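PDB 2OG9: mandelate racemase/muconate lactonizing enzyme from Polaromonas sp., which probably catalyses abstraction of a proton next to a substrate carboxylate, as enolase-superfamily enzymes do, and is classed with mandelate racemase. Local coordinates for residues D13-R19 and A52-G58; R19-L25 and W374-Q380; L136-K140 and L320-A326; E331-H336 and G353-V357. All blocks are in the same frame, centred on the assembly; numbering follows the deposited sequence.

Interaction 1 of 4, residues D13-R19 and A52-G58; sequences DRITWVR and AEIETAG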
# COMPACT_ATOMS: atom_id res chain seq x y z
N ASP A 13 -5.03 -23.35 42.78
CA ASP A 13 -4.44 -22.94 44.05
C ASP A 13 -5.07 -21.59 44.41
O ASP A 13 -6.01 -21.15 43.76
CB ASP A 13 -2.93 -22.76 43.87
CG ASP A 13 -2.17 -22.88 45.18
OD1 ASP A 13 -2.79 -22.72 46.26
OD2 ASP A 13 -0.94 -23.12 45.12
N ARG A 14 -4.53 -20.94 45.44
CA ARG A 14 -5.06 -19.65 45.86
C ARG A 14 -3.96 -18.84 46.53
O ARG A 14 -3.31 -19.31 47.46
CB ARG A 14 -6.23 -19.86 46.81
CG ARG A 14 -7.03 -18.61 47.11
CD ARG A 14 -7.08 -18.37 48.61
NE ARG A 14 -7.53 -19.56 49.33
CZ ARG A 14 -7.40 -19.73 50.64
NH1 ARG A 14 -6.84 -18.78 51.39
NH2 ARG A 14 -7.82 -20.85 51.22
N ILE A 15 -3.75 -17.61 46.05
CA ILE A 15 -2.74 -16.72 46.60
C ILE A 15 -3.20 -16.22 47.97
O ILE A 15 -4.31 -15.71 48.11
CB ILE A 15 -2.52 -15.50 45.67
CG1 ILE A 15 -2.01 -15.97 44.30
CG2 ILE A 15 -1.56 -14.51 46.33
CD1 ILE A 15 -1.84 -14.86 43.27
N THR A 16 -2.34 -16.36 48.97
CA THR A 16 -2.71 -15.94 50.32
C THR A 16 -1.80 -14.88 50.92
O THR A 16 -2.19 -14.19 51.85
CB THR A 16 -2.73 -17.16 51.27
OG1 THR A 16 -1.47 -17.82 51.24
CG2 THR A 16 -3.82 -18.14 50.85
N TRP A 17 -0.60 -14.72 50.37
CA TRP A 17 0.35 -13.76 50.90
C TRP A 17 1.19 -13.15 49.80
O TRP A 17 1.55 -13.83 48.84
CB TRP A 17 1.27 -14.46 51.91
CG TRP A 17 2.29 -13.58 52.57
CD1 TRP A 17 2.08 -12.70 53.60
CD2 TRP A 17 3.70 -13.54 52.30
NE1 TRP A 17 3.27 -12.12 53.98
CE2 TRP A 17 4.28 -12.62 53.20
CE3 TRP A 17 4.53 -14.19 51.37
CZ2 TRP A 17 5.65 -12.34 53.21
CZ3 TRP A 17 5.89 -13.91 51.38
CH2 TRP A 17 6.44 -12.99 52.29
N VAL A 18 1.50 -11.86 49.93
CA VAL A 18 2.32 -11.17 48.95
C VAL A 18 3.20 -10.16 49.68
O VAL A 18 2.73 -9.44 50.55
CB VAL A 18 1.46 -10.40 47.92
CG1 VAL A 18 2.37 -9.67 46.94
CG2 VAL A 18 0.54 -11.35 47.18
N ARG A 19 4.48 -10.12 49.33
CA ARG A 19 5.40 -9.17 49.94
C ARG A 19 6.22 -8.46 48.87
O ARG A 19 6.79 -9.09 47.98
CB ARG A 19 6.36 -9.87 50.92
CG ARG A 19 7.43 -8.93 51.47
CD ARG A 19 8.17 -9.51 52.68
NE ARG A 19 9.19 -8.59 53.17
CZ ARG A 19 10.37 -8.39 52.59
NH1 ARG A 19 10.68 -9.07 51.49
NH2 ARG A 19 11.23 -7.51 53.09
N ALA A 52 9.13 -8.99 44.40
CA ALA A 52 7.78 -9.42 44.73
C ALA A 52 7.87 -10.89 45.12
O ALA A 52 8.48 -11.70 44.41
CB ALA A 52 6.85 -9.25 43.53
N GLU A 53 7.27 -11.22 46.26
CA GLU A 53 7.24 -12.58 46.76
C GLU A 53 5.77 -12.96 46.86
O GLU A 53 4.96 -12.20 47.39
CB GLU A 53 7.90 -12.67 48.13
CG GLU A 53 9.41 -12.44 48.11
CD GLU A 53 9.98 -12.23 49.51
OE1 GLU A 53 10.13 -11.06 49.92
OE2 GLU A 53 10.26 -13.23 50.19
N ILE A 54 5.44 -14.14 46.35
CA ILE A 54 4.06 -14.62 46.36
C ILE A 54 4.03 -16.04 46.93
O ILE A 54 4.85 -16.88 46.57
CB ILE A 54 3.46 -14.63 44.93
CG1 ILE A 54 3.42 -13.20 44.38
CG2 ILE A 54 2.06 -15.22 44.94
CD1 ILE A 54 2.91 -13.12 42.93
N GLU A 55 3.07 -16.29 47.81
CA GLU A 55 2.91 -17.60 48.42
C GLU A 55 1.43 -17.98 48.41
O GLU A 55 0.56 -17.10 48.48
CB GLU A 55 3.47 -17.60 49.85
CG GLU A 55 5.00 -17.69 49.88
CD GLU A 55 5.59 -17.57 51.28
OE1 GLU A 55 4.94 -17.98 52.26
OE2 GLU A 55 6.73 -17.07 51.38
N THR A 56 1.14 -19.27 48.31
CA THR A 56 -0.24 -19.74 48.22
C THR A 56 -0.67 -20.66 49.36
O THR A 56 0.15 -21.16 50.12
CB THR A 56 -0.47 -20.50 46.91
OG1 THR A 56 0.24 -21.74 46.96
CG2 THR A 56 0.04 -19.67 45.72
N ALA A 57 -1.98 -20.90 49.44
CA ALA A 57 -2.54 -21.78 50.46
C ALA A 57 -1.95 -23.17 50.30
O ALA A 57 -1.85 -23.94 51.26
CB ALA A 57 -4.06 -21.83 50.32
N GLY A 58 -1.55 -23.50 49.07
CA GLY A 58 -0.98 -24.80 48.80
C GLY A 58 0.50 -24.93 49.12
O GLY A 58 1.11 -25.96 48.84

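Interaction 2 of 4, residues R19-L25 and W374-Q380; sequences RISSCYL and WTREEAQ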
# COMPACT_ATOMS: atom_id res chain seq x y z
N ARG A 19 4.48 -10.12 49.33
CA ARG A 19 5.40 -9.17 49.94
C ARG A 19 6.22 -8.46 48.87
O ARG A 19 6.79 -9.09 47.98
CB ARG A 19 6.36 -9.87 50.92
CG ARG A 19 7.43 -8.93 51.47
CD ARG A 19 8.17 -9.51 52.68
NE ARG A 19 9.19 -8.59 53.17
CZ ARG A 19 10.37 -8.39 52.59
NH1 ARG A 19 10.68 -9.07 51.49
NH2 ARG A 19 11.23 -7.51 53.09
N ILE A 20 6.27 -7.13 48.95
CA ILE A 20 7.04 -6.35 48.00
C ILE A 20 8.13 -5.61 48.74
O ILE A 20 7.93 -5.12 49.85
CB ILE A 20 6.17 -5.34 47.25
CG1 ILE A 20 5.35 -4.52 48.25
CG2 ILE A 20 5.30 -6.06 46.24
CD1 ILE A 20 4.61 -3.38 47.62
N SER A 21 9.29 -5.52 48.11
CA SER A 21 10.44 -4.86 48.70
C SER A 21 11.11 -3.98 47.66
O SER A 21 11.26 -4.38 46.51
CB SER A 21 11.47 -5.90 49.16
OG SER A 21 10.87 -6.96 49.88
N SER A 22 11.52 -2.78 48.07
CA SER A 22 12.22 -1.86 47.18
C SER A 22 13.67 -1.88 47.67
O SER A 22 14.00 -1.29 48.70
CB SER A 22 11.64 -0.45 47.28
OG SER A 22 12.24 0.39 46.31
N CYS A 23 14.51 -2.57 46.92
CA CYS A 23 15.92 -2.74 47.26
C CYS A 23 16.84 -1.91 46.38
O CYS A 23 16.81 -2.01 45.16
CB CYS A 23 16.26 -4.23 47.12
SG CYS A 23 17.98 -4.65 47.36
N TYR A 24 17.67 -1.08 47.01
CA TYR A 24 18.60 -0.24 46.25
C TYR A 24 19.99 -0.84 46.15
O TYR A 24 20.76 -0.83 47.11
CB TYR A 24 18.66 1.16 46.85
CG TYR A 24 17.42 1.97 46.54
CD1 TYR A 24 17.41 2.91 45.52
CD2 TYR A 24 16.23 1.74 47.23
CE1 TYR A 24 16.25 3.61 45.19
CE2 TYR A 24 15.06 2.43 46.91
CZ TYR A 24 15.08 3.36 45.89
OH TYR A 24 13.94 4.06 45.57
N LEU A 25 20.28 -1.38 44.97
CA LEU A 25 21.55 -2.02 44.67
C LEU A 25 22.64 -0.99 44.39
O LEU A 25 22.58 -0.25 43.41
CB LEU A 25 21.38 -2.91 43.44
CG LEU A 25 22.63 -3.57 42.85
CD1 LEU A 25 23.21 -4.55 43.85
CD2 LEU A 25 22.27 -4.27 41.54
N TRP A 374 19.83 -3.45 52.06
CA TRP A 374 19.63 -2.46 51.01
C TRP A 374 18.17 -2.11 50.76
O TRP A 374 17.86 -1.30 49.89
CB TRP A 374 20.26 -2.95 49.70
CG TRP A 374 21.75 -3.07 49.73
CD1 TRP A 374 22.63 -2.32 50.47
CD2 TRP A 374 22.55 -3.94 48.92
NE1 TRP A 374 23.92 -2.67 50.17
CE2 TRP A 374 23.91 -3.66 49.22
CE3 TRP A 374 22.26 -4.92 47.97
CZ2 TRP A 374 24.97 -4.33 48.59
CZ3 TRP A 374 23.31 -5.59 47.35
CH2 TRP A 374 24.65 -5.29 47.67
N THR A 375 17.27 -2.72 51.54
CA THR A 375 15.85 -2.47 51.39
C THR A 375 15.44 -1.17 52.08
O THR A 375 15.62 -1.01 53.29
CB THR A 375 15.04 -3.64 51.97
OG1 THR A 375 15.44 -4.85 51.31
CG2 THR A 375 13.55 -3.42 51.76
N ARG A 376 14.88 -0.24 51.32
CA ARG A 376 14.45 1.05 51.87
C ARG A 376 12.95 1.11 52.10
O ARG A 376 12.47 1.95 52.87
CB ARG A 376 14.89 2.18 50.95
CG ARG A 376 16.40 2.29 50.80
CD ARG A 376 16.81 3.47 49.94
NE ARG A 376 18.24 3.43 49.64
CZ ARG A 376 18.85 4.24 48.79
NH1 ARG A 376 18.16 5.17 48.14
NH2 ARG A 376 20.16 4.11 48.57
N GLU A 377 12.22 0.22 51.44
CA GLU A 377 10.77 0.17 51.58
C GLU A 377 10.29 -1.26 51.42
O GLU A 377 10.89 -2.05 50.68
CB GLU A 377 10.08 1.02 50.51
CG GLU A 377 10.28 2.52 50.62
CD GLU A 377 9.35 3.30 49.70
OE1 GLU A 377 9.58 3.34 48.47
OE2 GLU A 377 8.36 3.88 50.21
N GLU A 378 9.21 -1.60 52.12
CA GLU A 378 8.62 -2.92 52.00
C GLU A 378 7.21 -2.93 52.57
O GLU A 378 6.86 -2.12 53.42
CB GLU A 378 9.48 -3.98 52.69
CG GLU A 378 9.58 -3.88 54.20
CD GLU A 378 10.16 -5.14 54.81
OE1 GLU A 378 9.45 -6.17 54.85
OE2 GLU A 378 11.34 -5.10 55.24
N ALA A 379 6.41 -3.86 52.08
CA ALA A 379 5.03 -3.99 52.53
C ALA A 379 4.57 -5.40 52.22
O ALA A 379 5.15 -6.09 51.37
CB ALA A 379 4.16 -2.99 51.81
N GLN A 380 3.53 -5.84 52.90
CA GLN A 380 2.98 -7.16 52.67
C GLN A 380 1.49 -7.16 52.95
O GLN A 380 0.98 -6.31 53.67
CB GLN A 380 3.71 -8.20 53.53
CG GLN A 380 3.90 -7.81 54.98
CD GLN A 380 4.73 -8.83 55.73
OE1 GLN A 380 4.28 -9.96 55.96
NE2 GLN A 380 5.94 -8.46 56.11
O HOH W 1 11.68 3.03 46.63
O HOH W 2 21.50 1.05 49.04

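Interaction 3 of 4, residues L136-K140 and L320-A326; sequences LSLAK and LHVHLAA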
# COMPACT_ATOMS: atom_id res chain seq x y z
N LEU A 136 10.33 -27.81 37.23
CA LEU A 136 11.10 -27.48 36.03
C LEU A 136 11.69 -26.08 36.09
O LEU A 136 11.15 -25.19 36.74
CB LEU A 136 10.20 -27.55 34.79
CG LEU A 136 9.48 -28.85 34.41
CD1 LEU A 136 8.53 -28.56 33.24
CD2 LEU A 136 10.50 -29.91 34.05
N SER A 137 12.82 -25.90 35.41
CA SER A 137 13.42 -24.58 35.34
C SER A 137 12.42 -23.78 34.50
O SER A 137 11.55 -24.36 33.85
CB SER A 137 14.76 -24.64 34.61
OG SER A 137 14.59 -25.14 33.29
N LEU A 138 12.51 -22.46 34.52
CA LEU A 138 11.59 -21.65 33.73
C LEU A 138 11.77 -22.01 32.26
O LEU A 138 10.80 -22.11 31.51
CB LEU A 138 11.86 -20.16 33.93
CG LEU A 138 11.02 -19.20 33.07
CD1 LEU A 138 9.53 -19.45 33.34
CD2 LEU A 138 11.38 -17.77 33.39
N ALA A 139 13.02 -22.21 31.84
CA ALA A 139 13.30 -22.56 30.45
C ALA A 139 12.60 -23.84 30.02
O ALA A 139 12.07 -23.92 28.91
CB ALA A 139 14.81 -22.69 30.23
N LYS A 140 12.59 -24.85 30.89
CA LYS A 140 11.96 -26.11 30.55
C LYS A 140 10.44 -26.02 30.63
O LYS A 140 9.74 -26.73 29.91
CB LYS A 140 12.48 -27.23 31.47
CG LYS A 140 13.94 -27.61 31.19
CD LYS A 140 14.11 -28.27 29.82
CE LYS A 140 15.59 -28.54 29.51
NZ LYS A 140 15.78 -29.34 28.25
N LEU A 320 17.13 -13.71 34.37
CA LEU A 320 15.80 -14.00 33.85
C LEU A 320 15.85 -14.29 32.35
O LEU A 320 15.27 -15.27 31.88
CB LEU A 320 14.87 -12.81 34.11
CG LEU A 320 13.52 -12.78 33.39
CD1 LEU A 320 12.69 -14.00 33.76
CD2 LEU A 320 12.77 -11.51 33.77
N HIS A 321 16.56 -13.45 31.60
CA HIS A 321 16.62 -13.62 30.16
C HIS A 321 17.30 -14.88 29.63
O HIS A 321 17.01 -15.30 28.51
CB HIS A 321 17.24 -12.38 29.52
CG HIS A 321 16.39 -11.15 29.68
ND1 HIS A 321 15.05 -11.13 29.35
CD2 HIS A 321 16.69 -9.92 30.13
CE1 HIS A 321 14.56 -9.93 29.59
NE2 HIS A 321 15.53 -9.17 30.07
N VAL A 322 18.18 -15.48 30.42
CA VAL A 322 18.83 -16.70 29.95
C VAL A 322 17.75 -17.77 29.73
O VAL A 322 17.83 -18.59 28.81
CB VAL A 322 19.90 -17.22 30.96
CG1 VAL A 322 19.27 -17.54 32.31
CG2 VAL A 322 20.57 -18.45 30.38
N HIS A 323 16.72 -17.76 30.58
CA HIS A 323 15.63 -18.72 30.45
C HIS A 323 14.75 -18.39 29.24
O HIS A 323 14.38 -19.28 28.47
CB HIS A 323 14.76 -18.71 31.71
CG HIS A 323 15.42 -19.31 32.90
ND1 HIS A 323 15.58 -20.67 33.06
CD2 HIS A 323 15.99 -18.73 33.99
CE1 HIS A 323 16.22 -20.90 34.19
NE2 HIS A 323 16.49 -19.74 34.77
N LEU A 324 14.42 -17.11 29.09
CA LEU A 324 13.59 -16.68 27.98
C LEU A 324 14.30 -16.87 26.64
O LEU A 324 13.69 -17.32 25.67
CB LEU A 324 13.18 -15.21 28.19
CG LEU A 324 12.34 -14.99 29.46
CD1 LEU A 324 12.11 -13.50 29.70
CD2 LEU A 324 11.00 -15.71 29.31
N ALA A 325 15.59 -16.56 26.60
CA ALA A 325 16.37 -16.73 25.38
C ALA A 325 16.45 -18.20 24.98
O ALA A 325 16.45 -18.54 23.80
CB ALA A 325 17.78 -16.16 25.57
N ALA A 326 16.53 -19.08 25.97
CA ALA A 326 16.62 -20.51 25.69
C ALA A 326 15.36 -21.00 24.97
O ALA A 326 15.41 -21.97 24.21
CB ALA A 326 16.80 -21.29 26.99

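Interaction 4 of 4, residues E331-H336 and G353-V357; sequences EPWVEH and GRMLV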
# COMPACT_ATOMS: atom_id res chain seq x y z
N GLU A 331 18.88 -18.87 17.34
CA GLU A 331 20.00 -18.58 18.24
C GLU A 331 20.09 -17.13 18.71
O GLU A 331 20.43 -16.24 17.93
CB GLU A 331 21.33 -18.97 17.58
CG GLU A 331 21.61 -20.47 17.56
CD GLU A 331 21.85 -21.04 18.95
OE1 GLU A 331 22.69 -20.49 19.68
OE2 GLU A 331 21.20 -22.05 19.31
N PRO A 332 19.79 -16.88 19.99
CA PRO A 332 19.85 -15.53 20.54
C PRO A 332 21.21 -15.21 21.15
O PRO A 332 22.12 -16.04 21.15
CB PRO A 332 18.74 -15.54 21.59
CG PRO A 332 18.89 -16.93 22.16
CD PRO A 332 19.10 -17.80 20.93
N TRP A 333 21.34 -13.98 21.65
CA TRP A 333 22.54 -13.52 22.33
C TRP A 333 22.06 -12.91 23.65
O TRP A 333 21.04 -12.23 23.67
CB TRP A 333 23.28 -12.43 21.55
CG TRP A 333 24.14 -12.88 20.41
CD1 TRP A 333 23.77 -13.02 19.10
CD2 TRP A 333 25.54 -13.18 20.46
NE1 TRP A 333 24.86 -13.37 18.33
CE2 TRP A 333 25.96 -13.47 19.14
CE3 TRP A 333 26.49 -13.22 21.50
CZ2 TRP A 333 27.29 -13.80 18.83
CZ3 TRP A 333 27.81 -13.55 21.19
CH2 TRP A 333 28.20 -13.83 19.86
N VAL A 334 22.78 -13.15 24.73
CA VAL A 334 22.44 -12.58 26.03
C VAL A 334 23.70 -11.96 26.62
O VAL A 334 24.79 -12.54 26.52
CB VAL A 334 21.91 -13.66 27.01
CG1 VAL A 334 21.75 -13.05 28.40
CG2 VAL A 334 20.57 -14.19 26.53
N GLU A 335 23.57 -10.78 27.21
CA GLU A 335 24.72 -10.09 27.81
C GLU A 335 25.03 -10.62 29.20
O GLU A 335 24.13 -10.75 30.04
CB GLU A 335 24.46 -8.57 27.88
CG GLU A 335 25.55 -7.82 28.63
CD GLU A 335 25.35 -6.33 28.60
OE1 GLU A 335 24.19 -5.89 28.75
OE2 GLU A 335 26.35 -5.59 28.44
N HIS A 336 26.29 -10.97 29.40
CA HIS A 336 26.73 -11.45 30.70
C HIS A 336 27.27 -10.29 31.49
O HIS A 336 28.41 -9.85 31.27
CB HIS A 336 27.85 -12.50 30.61
CG HIS A 336 28.44 -12.85 31.94
ND1 HIS A 336 29.27 -11.99 32.64
CD2 HIS A 336 28.32 -13.96 32.70
CE1 HIS A 336 29.64 -12.58 33.76
NE2 HIS A 336 29.08 -13.77 33.82
N GLY A 353 32.19 -19.60 25.35
CA GLY A 353 31.41 -18.56 24.68
C GLY A 353 29.91 -18.55 24.89
O GLY A 353 29.19 -17.77 24.25
N ARG A 354 29.42 -19.39 25.80
CA ARG A 354 27.98 -19.45 26.06
C ARG A 354 27.68 -19.51 27.56
O ARG A 354 28.50 -20.01 28.34
CB ARG A 354 27.38 -20.70 25.39
CG ARG A 354 27.74 -20.87 23.91
CD ARG A 354 27.24 -22.20 23.35
NE ARG A 354 25.79 -22.24 23.15
CZ ARG A 354 25.17 -21.79 22.06
NH1 ARG A 354 25.87 -21.26 21.07
NH2 ARG A 354 23.84 -21.87 21.96
N MSE A 355 26.53 -18.99 27.98
CA MSE A 355 26.18 -19.08 29.39
C MSE A 355 25.21 -20.24 29.52
O MSE A 355 24.32 -20.41 28.68
CB MSE A 355 25.54 -17.77 29.90
CG MSE A 355 24.29 -17.30 29.19
SE MSE A 355 23.45 -15.84 30.22
CE MSE A 355 24.88 -14.51 30.11
N LEU A 356 25.40 -21.05 30.55
CA LEU A 356 24.55 -22.22 30.76
C LEU A 356 23.19 -21.82 31.30
O LEU A 356 23.08 -20.95 32.16
CB LEU A 356 25.21 -23.20 31.74
CG LEU A 356 26.60 -23.74 31.40
CD1 LEU A 356 27.04 -24.75 32.47
CD2 LEU A 356 26.59 -24.40 30.03
N VAL A 357 22.15 -22.46 30.79
CA VAL A 357 20.81 -22.19 31.27
C VAL A 357 20.70 -22.95 32.58
O VAL A 357 20.97 -24.14 32.63
CB VAL A 357 19.76 -22.73 30.28
CG1 VAL A 357 18.37 -22.53 30.86
CG2 VAL A 357 19.89 -22.00 28.95

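Interaction 1 of 4, residues D13-R19 and A52-G58
R19 and E53 come together on one face of the sheet because R19 sets CG anti to the backbone N (chi1 174°) and then runs extended to NE, while E53 turns CG beside its own backbone N (chi1 -68°). The two chains lie alongside each other, pointing the same way. R19 NH1 binds E53 OE1 in a salt bridge of 2.6 Å; the oxygen lies in the guanidinium plane, and the carboxylate is turned 81° to it. On the same face W17 and E55 also run side by side, E55 OE2 approaching W17 CZ3 obliquely at 3.3 Å. Their polar groups are held from outside, W17 NE1 by Q380 and E55 OE2 by R384. V18 and I54 occupy the other face, which packs on helix 114-133.

The strands are antiparallel neighbours in the N-terminal sheet of this enolase-superfamily fold. R19 and E53 form a hydrogen-bonded pair; further along, T16 N (3.0 Å) and W17 N (3.3 Å) both donate to E55 O, a classic beta bulge that shifts the register by one residue. Just before strand 15-19 and just after strand 52-56, A57 N binds R14 O at 2.9 Å. T56 OG1 donates to D13 OD2 at 2.6 Å from above the carboxylate plane, and G58 N reaches the syn lone pair of D13 OD1 at 3.2 Å.

R14 N also donates to D13 OD1 and R133 forms a salt bridge with OD2. Four donors thus grip this buried carboxylate, which is consistent with an ionised D13 that ties the strand entrance to the turn after T56.

Interaction 2 of 4, residues R19-L25 and W374-Q380
R19 to L25 and T375 to Q380 pair by backbone hydrogen bonds: I20 and A379 exchange two, I20 N to A379 O measuring 2.9 Å, and S22 N meets E377 O almost straight at 2.8 Å. Between S22 and C23 the register slips by one, a beta bulge, after which Y24 N binds W374 O. Among the charged groups, R19 NE donates to E378 OE1 at 3.0 Å, with a weak second bond from NH2. E378 OE1 lies in the guanidinium plane, but the donor stands above the plane of the carboxylate, whose other oxygen is held by K372. A leucine in place of R19 would probably leave E53 and E378 without the guanidinium that both of them bind.

The pairing makes the C-terminal strand 375-382 an edge strand of the four-stranded antiparallel sheet begun by strand 15-26, so the two ends of the chain meet in one sheet.

The stacked pair is Y24 and R376. With CG beside the backbone N (chi1 -63°) and an extended chain, R376 lays its guanidinium flat over one ring face, centres 4.0 Å apart and planes at 7°, an off-centre cation-pi contact; E46 takes R376 NH2. One water joins S22 OG, Y24 OH and E377 OE1. Apolar contacts gather at W374: C23 SG lies at the ring edge, 3.7 Å from W374 CB, while L25 CD1 meets W374 CZ3 obliquely at 3.7 Å.

Interaction 3 of 4, residues L136-K140 and L320-A326
H323, L138 and A139 bury most of the area in this contact, with H323 reaching from helix 318-326 into the first turn of helix 138-142. Its CG stands beside the backbone N (chi1 -71°), which carries the imidazole across to the neighbouring helix. There H323 ND1 accepts from A139 N at 3.2 Å, the donor tilted 32° from the ring plane. At the other end of the ring, H323 NE2 is hydrogen-bonded to L363 O; a donor at NE2 and an acceptor at ND1 are consistent with the neutral tautomer protonated on NE2.

CB of L138 lies over one face of this ring, 4.1 Å from its centroid, in a CH-pi contact. The side chain then continues past H323 CB, and L138 CD2 meets L320 CD1 at 4.0 Å, with I295 touching both leucines.

The helices belong to different parts of the fold: 318-326 follows strand 311-312 of the TIM barrel, whereas 138-142 comes after the long helix 114-133 of the N-terminal portion. S137 is the N-cap of the short helix, its OG accepting from K140 N at 3.1 Å; H323 ND1 serves a second amide of the same first turn, that of A139.

A139 places CB in the plane of the imidazole, at its edge and 3.6 Å from H323 ND1; one turn further along the barrel helix, A326 CB approaches A139 CB at 4.1 Å. Pointing away from helix 318-326, K140 puts NZ in salt bridges with D91 and D94 of the second subunit.

Interaction 4 of 4, residues E331-H336 and G353-V357
E331 and R354 cross at about a right angle, their carboxylate and guanidinium planes 41° apart. A bend at chi2 (-67°) brings the carboxylate of E331 round to R354, and R354 NH2 donates to E331 OE1 at 2.9 Å. The bond is nearly straight: the oxygen lies close to the guanidinium plane and is met on its syn side. Each partner has a further anchor, E331 OE2 on R146 and R354 NE on S148. An alanine at E331 would probably leave R354 NH2 without this carboxylate and take away the one that R146 binds.

V334 and M355, a selenomethionine in this crystal, are likewise crossed at about a right angle. CG of M355 sits between the backbone N and the carbonyl carbon (chi1 58°), and a bend at the end of the chain turns the methyl toward H336. SE lies 3.7 Å from V334 CG1, while CE reaches H336 CB at 3.6 Å and approaches E335 O at 3.8 Å.

The two strands do not pair directly. Strand 148-152 runs between them, parallel to 333-335 and antiparallel to 354-356, so side chains bridge across it. A325 and M318 of helix 318-326 touch V334 and M355 respectively.

The contact thus has two chemically distinct ends: an ion pair whose groups are fixed in direction by second partners, and a buried selenoether end that packs against V334 and H336 mainly through van der Waals contact.

Overall arrangement
Interactions 1 and 2 form one continuous patch of the N-terminal sheet: strand 15-26 is common to both, R19 belongs to each, and they touch where W17 NE1 lies 3.1 Å from Q380 OE1. Interactions 3 and 4 sit in and beside the barrel, their centres about 11 Å apart; A325 CB meets V334 CG2 at 3.5 Å, and A139 CB meets V357 CG1 at 3.6 Å. The centres of interactions 2 and 4 are about 30 Å apart, on opposite sides of the chain's centre. In relatives the active site lies at the C-terminal ends of the barrel strands, beneath the N-terminal domain. The calcium site at A254 and F257 involves none of these segments.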